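Local atomic coordinates of alanine racemase 1 (Caldanaerobacter subterraneus subsp. tengcongensis MB4, PDB entry 4Y2W), a protein that belongs to the alanine racemase family, pairing an N-terminal eight-stranded TIM-type barrel with a C-terminal beta-rich domain in a two-chain assembly. Residues F86-P91 and I109-E114; E69-L74 and H100-T105; I139-F144 and Q148-E153. The protein carries 1 engineered substitution. All coordinates share one frame; numbering follows the deposited sequence.

Contact 1: residues F86-P91 and I109-E114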
loop_
_atom_site.group_PDB
_atom_site.type_symbol
_atom_site.label_atom_id
_atom_site.label_comp_id
_atom_site.label_asym_id
_atom_site.label_seq_id
_atom_site.Cartn_x
_atom_site.Cartn_y
_atom_site.Cartn_z
ATOM N N PHE A 86 -18.942 6.135 -6.210
ATOM C CA PHE A 86 -19.028 7.397 -5.470
ATOM C C PHE A 86 -18.284 8.507 -6.199
ATOM O O PHE A 86 -18.744 9.649 -6.249
ATOM C CB PHE A 86 -18.433 7.260 -4.064
ATOM C CG PHE A 86 -19.153 6.277 -3.184
ATOM C CD1 PHE A 86 -20.495 6.450 -2.880
ATOM C CD2 PHE A 86 -18.484 5.189 -2.642
ATOM C CE1 PHE A 86 -21.162 5.548 -2.066
ATOM C CE2 PHE A 86 -19.143 4.284 -1.824
ATOM C CZ PHE A 86 -20.485 4.463 -1.537
ATOM N N GLY A 87 -17.130 8.161 -6.763
ATOM C CA GLY A 87 -16.240 9.141 -7.362
ATOM C C GLY A 87 -16.652 9.597 -8.745
ATOM O O GLY A 87 -17.688 9.192 -9.277
ATOM N N TYR A 88 -15.813 10.450 -9.316
ATOM C CA TYR A 88 -16.005 10.994 -10.649
ATOM C C TYR A 88 -15.447 10.020 -11.677
ATOM O O TYR A 88 -14.281 9.638 -11.592
ATOM C CB TYR A 88 -15.267 12.330 -10.742
ATOM C CG TYR A 88 -15.440 13.086 -12.039
ATOM C CD1 TYR A 88 -16.687 13.560 -12.425
ATOM C CD2 TYR A 88 -14.349 13.362 -12.859
ATOM C CE1 TYR A 88 -16.850 14.268 -13.606
ATOM C CE2 TYR A 88 -14.501 14.075 -14.039
ATOM C CZ TYR A 88 -15.754 14.524 -14.409
ATOM O OH TYR A 88 -15.924 15.233 -15.579
ATOM N N THR A 89 -16.284 9.609 -12.626
ATOM C CA THR A 89 -15.839 8.839 -13.785
ATOM C C THR A 89 -15.631 9.825 -14.937
ATOM O O THR A 89 -16.608 10.359 -15.465
ATOM C CB THR A 89 -16.881 7.776 -14.194
ATOM O OG1 THR A 89 -17.014 6.804 -13.150
ATOM C CG2 THR A 89 -16.474 7.078 -15.492
ATOM N N PRO A 90 -14.364 10.076 -15.329
ATOM C CA PRO A 90 -14.072 11.084 -16.361
ATOM C C PRO A 90 -14.843 10.876 -17.668
ATOM O O PRO A 90 -15.182 9.739 -17.995
ATOM C CB PRO A 90 -12.572 10.909 -16.612
ATOM C CG PRO A 90 -12.039 10.298 -15.366
ATOM C CD PRO A 90 -13.135 9.429 -14.833
ATOM N N PRO A 91 -15.114 11.965 -18.415
ATOM C CA PRO A 91 -15.804 11.899 -19.714
ATOM C C PRO A 91 -15.200 10.894 -20.698
ATOM O O PRO A 91 -15.928 10.254 -21.457
ATOM C CB PRO A 91 -15.662 13.323 -20.258
ATOM C CG PRO A 91 -15.591 14.172 -19.039
ATOM C CD PRO A 91 -14.846 13.360 -18.018
ATOM N N ILE A 109 -25.378 19.342 -13.978
ATOM C CA ILE A 109 -26.170 19.052 -15.178
ATOM C C ILE A 109 -25.315 18.759 -16.413
ATOM O O ILE A 109 -25.684 17.921 -17.236
ATOM C CB ILE A 109 -27.171 20.203 -15.487
ATOM C CG1 ILE A 109 -28.235 19.756 -16.501
ATOM C CG2 ILE A 109 -26.457 21.456 -15.988
ATOM C CD1 ILE A 109 -29.094 18.601 -16.029
ATOM N N LYS A 110 -24.182 19.442 -16.544
ATOM C CA LYS A 110 -23.323 19.266 -17.712
ATOM C C LYS A 110 -22.821 17.831 -17.798
ATOM O O LYS A 110 -22.754 17.257 -18.884
ATOM C CB LYS A 110 -22.139 20.231 -17.665
ATOM C CG LYS A 110 -21.345 20.286 -18.959
ATOM C CD LYS A 110 -20.036 21.037 -18.782
ATOM C CE LYS A 110 -19.232 21.051 -20.073
ATOM N NZ LYS A 110 -17.826 21.485 -19.844
ATOM N N TYR A 111 -22.477 17.262 -16.645
ATOM C CA TYR A 111 -22.009 15.880 -16.557
ATOM C C TYR A 111 -23.136 14.893 -16.879
ATOM O O TYR A 111 -22.928 13.920 -17.601
ATOM C CB TYR A 111 -21.426 15.616 -15.161
ATOM C CG TYR A 111 -20.796 14.246 -14.970
ATOM C CD1 TYR A 111 -19.737 13.823 -15.770
ATOM C CD2 TYR A 111 -21.256 13.379 -13.984
ATOM C CE1 TYR A 111 -19.161 12.575 -15.596
ATOM C CE2 TYR A 111 -20.686 12.132 -13.801
ATOM C CZ TYR A 111 -19.639 11.734 -14.608
ATOM O OH TYR A 111 -19.076 10.492 -14.425
ATOM N N ALA A 112 -24.328 15.161 -16.351
ATOM C CA ALA A 112 -25.505 14.336 -16.629
ATOM C C ALA A 112 -25.814 14.263 -18.123
ATOM O O ALA A 112 -26.151 13.197 -18.633
ATOM C CB ALA A 112 -26.711 14.871 -15.874
ATOM N N LYS A 113 -25.702 15.397 -18.811
ATOM C CA LYS A 113 -25.899 15.460 -20.265
ATOM C C LYS A 113 -24.886 14.594 -21.007
ATOM O O LYS A 113 -25.255 13.829 -21.899
ATOM C CB LYS A 113 -25.785 16.903 -20.771
ATOM C CG LYS A 113 -26.953 17.810 -20.408
ATOM C CD LYS A 113 -26.758 19.204 -20.993
ATOM C CE LYS A 113 -27.801 20.193 -20.491
ATOM N NZ LYS A 113 -29.193 19.785 -20.834
ATOM N N GLU A 114 -23.614 14.733 -20.639
ATOM C CA GLU A 114 -22.529 13.945 -21.236
ATOM C C GLU A 114 -22.727 12.448 -21.008
ATOM O O GLU A 114 -22.412 11.636 -21.880
ATOM C CB GLU A 114 -21.169 14.379 -20.674
ATOM C CG GLU A 114 -20.709 15.755 -21.138
ATOM C CD GLU A 114 -19.513 16.279 -20.357
ATOM O OE1 GLU A 114 -19.297 17.511 -20.357
ATOM O OE2 GLU A 114 -18.787 15.470 -19.740
#

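Contact 2: residues E69-L74 and H100-T105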
loop_
_atom_site.group_PDB
_atom_site.type_symbol
_atom_site.label_atom_id
_atom_site.label_comp_id
_atom_site.label_asym_id
_atom_site.label_seq_id
_atom_site.Cartn_x
_atom_site.Cartn_y
_atom_site.Cartn_z
ATOM N N GLU A 69 -12.444 1.897 -11.858
ATOM C CA GLU A 69 -11.684 0.664 -12.039
ATOM C C GLU A 69 -12.065 -0.361 -10.973
ATOM O O GLU A 69 -12.062 -1.569 -11.228
ATOM C CB GLU A 69 -10.177 0.943 -12.008
ATOM C CG GLU A 69 -9.665 1.833 -13.141
ATOM C CD GLU A 69 -9.845 3.327 -12.890
ATOM O OE1 GLU A 69 -10.422 3.704 -11.846
ATOM O OE2 GLU A 69 -9.415 4.131 -13.746
ATOM N N GLU A 70 -12.397 0.127 -9.779
ATOM C CA GLU A 70 -12.937 -0.730 -8.724
ATOM C C GLU A 70 -14.270 -1.319 -9.164
ATOM O O GLU A 70 -14.511 -2.512 -8.996
ATOM C CB GLU A 70 -13.111 0.044 -7.415
ATOM C CG GLU A 70 -11.821 0.237 -6.632
ATOM C CD GLU A 70 -12.035 0.972 -5.320
ATOM O OE1 GLU A 70 -13.119 1.562 -5.138
ATOM O OE2 GLU A 70 -11.123 0.955 -4.463
ATOM N N ALA A 71 -15.128 -0.477 -9.735
ATOM C CA ALA A 71 -16.426 -0.925 -10.247
ATOM C C ALA A 71 -16.272 -1.914 -11.399
ATOM O O ALA A 71 -16.957 -2.933 -11.445
ATOM C CB ALA A 71 -17.266 0.267 -10.683
ATOM N N LEU A 72 -15.364 -1.607 -12.321
ATOM C CA LEU A 72 -15.118 -2.473 -13.472
ATOM C C LEU A 72 -14.461 -3.797 -13.095
ATOM O O LEU A 72 -14.781 -4.827 -13.682
ATOM C CB LEU A 72 -14.272 -1.747 -14.517
ATOM C CG LEU A 72 -14.999 -0.609 -15.243
ATOM C CD1 LEU A 72 -14.003 0.269 -15.990
ATOM C CD2 LEU A 72 -16.066 -1.150 -16.186
ATOM N N GLU A 73 -13.545 -3.770 -12.128
ATOM C CA GLU A 73 -12.889 -4.995 -11.657
ATOM C C GLU A 73 -13.923 -6.030 -11.222
ATOM O O GLU A 73 -13.784 -7.218 -11.516
ATOM C CB GLU A 73 -11.941 -4.694 -10.491
ATOM C CG GLU A 73 -11.232 -5.918 -9.914
ATOM C CD GLU A 73 -10.469 -5.620 -8.635
ATOM O OE1 GLU A 73 -10.744 -4.589 -7.986
ATOM O OE2 GLU A 73 -9.595 -6.428 -8.266
ATOM N N LEU A 74 -14.956 -5.569 -10.524
ATOM C CA LEU A 74 -16.021 -6.450 -10.052
ATOM C C LEU A 74 -16.831 -7.055 -11.205
ATOM O O LEU A 74 -17.155 -8.244 -11.176
ATOM C CB LEU A 74 -16.943 -5.699 -9.088
ATOM C CG LEU A 74 -16.297 -5.268 -7.769
ATOM C CD1 LEU A 74 -17.197 -4.298 -7.017
ATOM C CD2 LEU A 74 -15.965 -6.482 -6.911
ATOM N N HIS A 100 -21.170 -1.723 -19.028
ATOM C CA HIS A 100 -21.256 -2.738 -17.981
ATOM C C HIS A 100 -22.280 -2.386 -16.895
ATOM O O HIS A 100 -22.303 -3.004 -15.829
ATOM C CB HIS A 100 -19.865 -2.991 -17.388
ATOM C CG HIS A 100 -18.908 -3.612 -18.359
ATOM N ND1 HIS A 100 -17.895 -2.902 -18.967
ATOM C CD2 HIS A 100 -18.824 -4.874 -18.844
ATOM C CE1 HIS A 100 -17.220 -3.701 -19.773
ATOM N NE2 HIS A 100 -17.765 -4.904 -19.717
ATOM N N ASP A 101 -23.125 -1.397 -17.182
ATOM C CA ASP A 101 -24.288 -1.086 -16.360
ATOM C C ASP A 101 -23.890 -0.769 -14.917
ATOM O O ASP A 101 -24.235 -1.494 -13.980
ATOM C CB ASP A 101 -25.300 -2.243 -16.427
ATOM C CG ASP A 101 -26.645 -1.879 -15.834
ATOM O OD1 ASP A 101 -27.040 -0.698 -15.936
ATOM O OD2 ASP A 101 -27.310 -2.776 -15.267
ATOM N N LEU A 102 -23.148 0.321 -14.756
ATOM C CA LEU A 102 -22.681 0.760 -13.448
ATOM C C LEU A 102 -23.366 2.063 -13.057
ATOM O O LEU A 102 -23.479 2.984 -13.866
ATOM C CB LEU A 102 -21.160 0.948 -13.461
ATOM C CG LEU A 102 -20.334 -0.319 -13.710
ATOM C CD1 LEU A 102 -18.878 0.033 -13.962
ATOM C CD2 LEU A 102 -20.454 -1.290 -12.547
ATOM N N THR A 103 -23.822 2.131 -11.812
ATOM C CA THR A 103 -24.469 3.326 -11.297
ATOM C C THR A 103 -23.407 4.397 -11.041
ATOM O O THR A 103 -22.345 4.108 -10.481
ATOM C CB THR A 103 -25.245 3.024 -10.000
ATOM O OG1 THR A 103 -25.997 1.815 -10.162
ATOM C CG2 THR A 103 -26.187 4.163 -9.648
ATOM N N GLN A 104 -23.703 5.626 -11.457
ATOM C CA GLN A 104 -22.760 6.736 -11.370
ATOM C C GLN A 104 -23.292 7.867 -10.493
ATOM O O GLN A 104 -24.485 8.170 -10.497
ATOM C CB GLN A 104 -22.460 7.279 -12.773
ATOM C CG GLN A 104 -21.450 8.423 -12.823
ATOM C CD GLN A 104 -20.081 8.025 -12.300
ATOM O OE1 GLN A 104 -19.564 6.954 -12.631
ATOM N NE2 GLN A 104 -19.484 8.886 -11.483
ATOM N N THR A 105 -22.386 8.493 -9.751
ATOM C CA THR A 105 -22.714 9.650 -8.936
ATOM C C THR A 105 -22.730 10.907 -9.801
ATOM O O THR A 105 -21.841 11.106 -10.631
ATOM C CB THR A 105 -21.698 9.809 -7.792
ATOM O OG1 THR A 105 -21.786 8.671 -6.927
ATOM C CG2 THR A 105 -21.973 11.070 -6.991
#

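Contact 3: residues I139-F144 and Q148-E153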
loop_
_atom_site.group_PDB
_atom_site.type_symbol
_atom_site.label_atom_id
_atom_site.label_comp_id
_atom_site.label_asym_id
_atom_site.label_seq_id
_atom_site.Cartn_x
_atom_site.Cartn_y
_atom_site.Cartn_z
ATOM N N ILE A 139 -18.203 16.465 -1.726
ATOM C CA ILE A 139 -18.841 16.537 -3.046
ATOM C C ILE A 139 -20.359 16.595 -2.919
ATOM O O ILE A 139 -20.920 16.223 -1.886
ATOM C CB ILE A 139 -18.452 15.363 -3.987
ATOM C CG1 ILE A 139 -18.772 14.004 -3.359
ATOM C CG2 ILE A 139 -16.982 15.438 -4.363
ATOM C CD1 ILE A 139 -18.967 12.903 -4.383
ATOM N N GLY A 140 -21.006 17.060 -3.986
ATOM C CA GLY A 140 -22.458 17.176 -4.042
ATOM C C GLY A 140 -22.900 18.618 -4.153
ATOM O O GLY A 140 -22.093 19.539 -4.014
ATOM N N TYR A 141 -24.191 18.813 -4.407
ATOM C CA TYR A 141 -24.767 20.153 -4.473
ATOM C C TYR A 141 -24.712 20.842 -3.117
ATOM O O TYR A 141 -24.994 20.221 -2.089
ATOM C CB TYR A 141 -26.229 20.091 -4.917
ATOM C CG TYR A 141 -26.429 19.759 -6.370
ATOM C CD1 TYR A 141 -26.160 20.702 -7.357
ATOM C CD2 TYR A 141 -26.911 18.512 -6.760
ATOM C CE1 TYR A 141 -26.352 20.408 -8.695
ATOM C CE2 TYR A 141 -27.108 18.206 -8.095
ATOM C CZ TYR A 141 -26.829 19.156 -9.059
ATOM O OH TYR A 141 -27.026 18.850 -10.386
ATOM N N ILE A 142 -24.354 22.122 -3.125
ATOM C CA ILE A 142 -24.463 22.968 -1.931
ATOM C C ILE A 142 -25.578 24.010 -2.081
ATOM O O ILE A 142 -26.241 24.347 -1.099
ATOM C CB ILE A 142 -23.123 23.650 -1.549
ATOM C CG1 ILE A 142 -22.516 24.419 -2.730
ATOM C CG2 ILE A 142 -22.139 22.609 -1.032
ATOM C CD1 ILE A 142 -21.414 25.377 -2.329
ATOM N N ASP A 143 -25.777 24.514 -3.302
ATOM C CA ASP A 143 -26.905 25.387 -3.620
ATOM C C ASP A 143 -28.122 24.499 -3.873
ATOM O O ASP A 143 -28.254 23.903 -4.942
ATOM C CB ASP A 143 -26.574 26.245 -4.849
ATOM C CG ASP A 143 -27.680 27.231 -5.212
ATOM O OD1 ASP A 143 -28.806 27.124 -4.684
ATOM O OD2 ASP A 143 -27.418 28.117 -6.050
ATOM N N PHE A 144 -29.002 24.407 -2.878
ATOM C CA PHE A 144 -30.174 23.521 -2.940
ATOM C C PHE A 144 -31.202 24.010 -3.959
ATOM O O PHE A 144 -31.969 23.219 -4.511
ATOM C CB PHE A 144 -30.829 23.403 -1.558
ATOM C CG PHE A 144 -30.117 22.464 -0.615
ATOM C CD1 PHE A 144 -28.732 22.307 -0.651
ATOM C CD2 PHE A 144 -30.836 21.748 0.332
ATOM C CE1 PHE A 144 -28.089 21.447 0.223
ATOM C CE2 PHE A 144 -30.196 20.886 1.209
ATOM C CZ PHE A 144 -28.821 20.736 1.155
ATOM N N GLN A 148 -32.464 21.555 -7.111
ATOM C CA GLN A 148 -33.834 21.221 -7.517
ATOM C C GLN A 148 -34.032 21.376 -9.017
ATOM O O GLN A 148 -34.611 20.503 -9.660
ATOM C CB GLN A 148 -34.856 22.098 -6.790
ATOM C CG GLN A 148 -35.020 21.773 -5.316
ATOM C CD GLN A 148 -36.130 22.572 -4.659
ATOM O OE1 GLN A 148 -35.938 23.166 -3.595
ATOM N NE2 GLN A 148 -37.302 22.586 -5.288
ATOM N N LYS A 149 -33.552 22.488 -9.566
ATOM C CA LYS A 149 -33.703 22.768 -10.992
ATOM C C LYS A 149 -33.047 21.680 -11.846
ATOM O O LYS A 149 -33.698 21.083 -12.711
ATOM C CB LYS A 149 -33.107 24.138 -11.337
ATOM C CG LYS A 149 -33.425 24.610 -12.746
ATOM C CD LYS A 149 -32.601 25.825 -13.138
ATOM C CE LYS A 149 -32.878 26.219 -14.582
ATOM N NZ LYS A 149 -32.143 27.449 -14.986
ATOM N N GLU A 150 -31.768 21.419 -11.583
ATOM C CA GLU A 150 -30.990 20.463 -12.375
ATOM C C GLU A 150 -31.462 19.025 -12.184
ATOM O O GLU A 150 -31.496 18.252 -13.138
ATOM C CB GLU A 150 -29.501 20.578 -12.047
ATOM C CG GLU A 150 -28.907 21.932 -12.410
ATOM C CD GLU A 150 -27.394 21.966 -12.318
ATOM O OE1 GLU A 150 -26.808 21.059 -11.699
ATOM O OE2 GLU A 150 -26.789 22.905 -12.873
ATOM N N ILE A 151 -31.830 18.674 -10.956
ATOM C CA ILE A 151 -32.352 17.342 -10.660
ATOM C C ILE A 151 -33.675 17.095 -11.386
ATOM O O ILE A 151 -33.932 15.980 -11.842
ATOM C CB ILE A 151 -32.515 17.128 -9.137
ATOM C CG1 ILE A 151 -31.136 17.018 -8.480
ATOM C CG2 ILE A 151 -33.317 15.867 -8.838
ATOM C CD1 ILE A 151 -31.148 17.187 -6.977
ATOM N N LEU A 152 -34.505 18.131 -11.499
ATOM C CA LEU A 152 -35.794 18.010 -12.193
ATOM C C LEU A 152 -35.622 17.831 -13.702
ATOM O O LEU A 152 -36.428 17.156 -14.341
ATOM C CB LEU A 152 -36.702 19.213 -11.891
ATOM C CG LEU A 152 -37.402 19.180 -10.522
ATOM C CD1 LEU A 152 -37.894 20.564 -10.118
ATOM C CD2 LEU A 152 -38.551 18.181 -10.518
ATOM N N GLU A 153 -34.578 18.430 -14.266
ATOM C CA GLU A 153 -34.265 18.234 -15.678
ATOM C C GLU A 153 -33.822 16.793 -15.921
ATOM O O GLU A 153 -34.291 16.140 -16.859
ATOM C CB GLU A 153 -33.183 19.214 -16.137
ATOM C CG GLU A 153 -33.101 19.366 -17.650
ATOM C CD GLU A 153 -32.149 20.467 -18.097
ATOM O OE1 GLU A 153 -31.726 20.432 -19.272
ATOM O OE2 GLU A 153 -31.823 21.364 -17.284
#

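Contact 1: residues F86-P91 and I109-E114
Tyr111 reaches from helix 109-121 to the loop at 86-91 and is gripped there in two ways. Its hydroxyl donates a hydrogen bond to the carbonyl of Thr89 (Tyr111 OH to Thr89 O, 2.7 Å). The bond lies in the carbonyl plane on a lone pair, the C=O...donor angle being 126°. Tyr88 meets the same ring over one face: its CE1 sits 3.5 Å from Tyr111 CE1, displaced toward the rim. The two ring planes are inclined at 40° with centroids 4.9 Å apart, an oblique aromatic pair. The Tyr111 side chain leaves the helix with CG anti to the backbone N (chi1 -175°), which carries the phenol across to the loop.

Packing thins toward Pro91 and Glu114, both partly exposed, where Pro91 CG, with CB beside it, comes to 3.5 Å from Glu114 OE2, joining ring carbon to carboxylate without a polar bond. Thr89, by contrast, is a buried residue, and its OG1 hydrogen-bonds Gln104 and Thr68. Tyr88 also touches Val255 of the second subunit. The loop follows barrel strand 83-85, and Tyr111 packs in addition on Gln104 and Val106 of the neighbouring strand 103-106.

Contact 2: residues E69-L74 and H100-T105
This is a mainly apolar contact between a helix and the residues leading into a strand, on the outer layer of the barrel: helix 68-76 packs against the residues that lead from the end of helix 94-99 into strand 103-106. Leu102 contributes the largest share, directing its side chain toward the helix, where two residues in sequence receive it. Its CD1 lies 3.7 Å from Ala71 CB and also 3.8 Å from Leu72 CD2, so one methyl touches two consecutive helix residues. The other branch stays over Ala71, with Leu102 CD2 4.0 Å from Ala71 CB. The backbones are nearest at this point, the CA atoms of Ala71 and Leu102 being 7.2 Å apart, a spacing that the small alanine side chain permits.

Leu72 holds CG anti to its carbonyl carbon (chi1 -70°), and the end of the side chain thereby swings nearer to the loop. There Leu72 CD2 also approaches the imidazole of His100 obliquely, 3.8 Å from His100 ND1, the two side chains crossing at about a right angle. Behind the contact, Ala71 rests on Val65 and Ile85 and Leu102 on Ile83, which ties both to barrel strands. From outside the segments, Arg75 bonds the carbonyls of His100 and Asp101.

Methyl groups meet one another in the closest approaches except at His100 ND1, which has a hydrogen bond outside the segments; with no polar bond directly joining the two, the association depends on shape and hydrophobic burial.

Contact 3: residues I139-F144 and Q148-E153
The phenol of Tyr141 meets Glu150 at its edge: Glu150 OE1 lies near the ring plane and accepts a hydrogen bond from Tyr141 OH at 2.6 Å. Glu150 uses the anti lone pair of OE1, away from its other oxygen, and the carboxylate plane is turned 73° from the ring. With CG anti to the carbonyl carbon (chi1 -64°) and the chain extended beyond it, Glu150 carries its carboxylate to the Tyr141 hydroxyl. Ile151 approaches the same ring obliquely, its CG1 4.2 Å from Tyr141 CE2. The Phe144 ring has the carbonyl carbon of Ile142 at its edge and leads away from residues 148-153; its backbone makes the contact instead. Phe144 O accepts a bond from Gln148 N at 3.1 Å, the first-turn i to i+4 bond of the helix. Gln148 CG lies 3.5 Å from Phe144 O.

Asp143 occupies the N-cap position, its OD1 bonding Leu146 N. Glu150 OE1 has a second, weak donor in Ile109 N, at the start of helix 109-121; two donors would be expected to stabilise its negative charge.

Residues 139-144 thus close the loop from strand 126-131 onto helix 144-155. Tyr141 and Ile151 both pack on Ile130 of that strand, while Phe144, Gln148 and Ile151 touch helix 177-195.

In the fold
All three contacts are partly buried and belong to the barrel, with their centres about 25, 17 and 29 Å from the centre of the chain for contacts 1, 2 and 3. Contact 2, nearest that centre, is mainly apolar, with no hydrogen bond between its segments; contacts 1 and 3, farther out, each use a tyrosine hydroxyl as donor, to a backbone carbonyl in one and a carboxylate in the other. Gln104 is the residue that joins contacts 1 and 2, strand 103-106 running on to helix 109-121. A Lys113-Glu153 salt bridge ties contact 1 to contact 3. Contacts 2 and 3, with centres about 23 Å apart, do not touch.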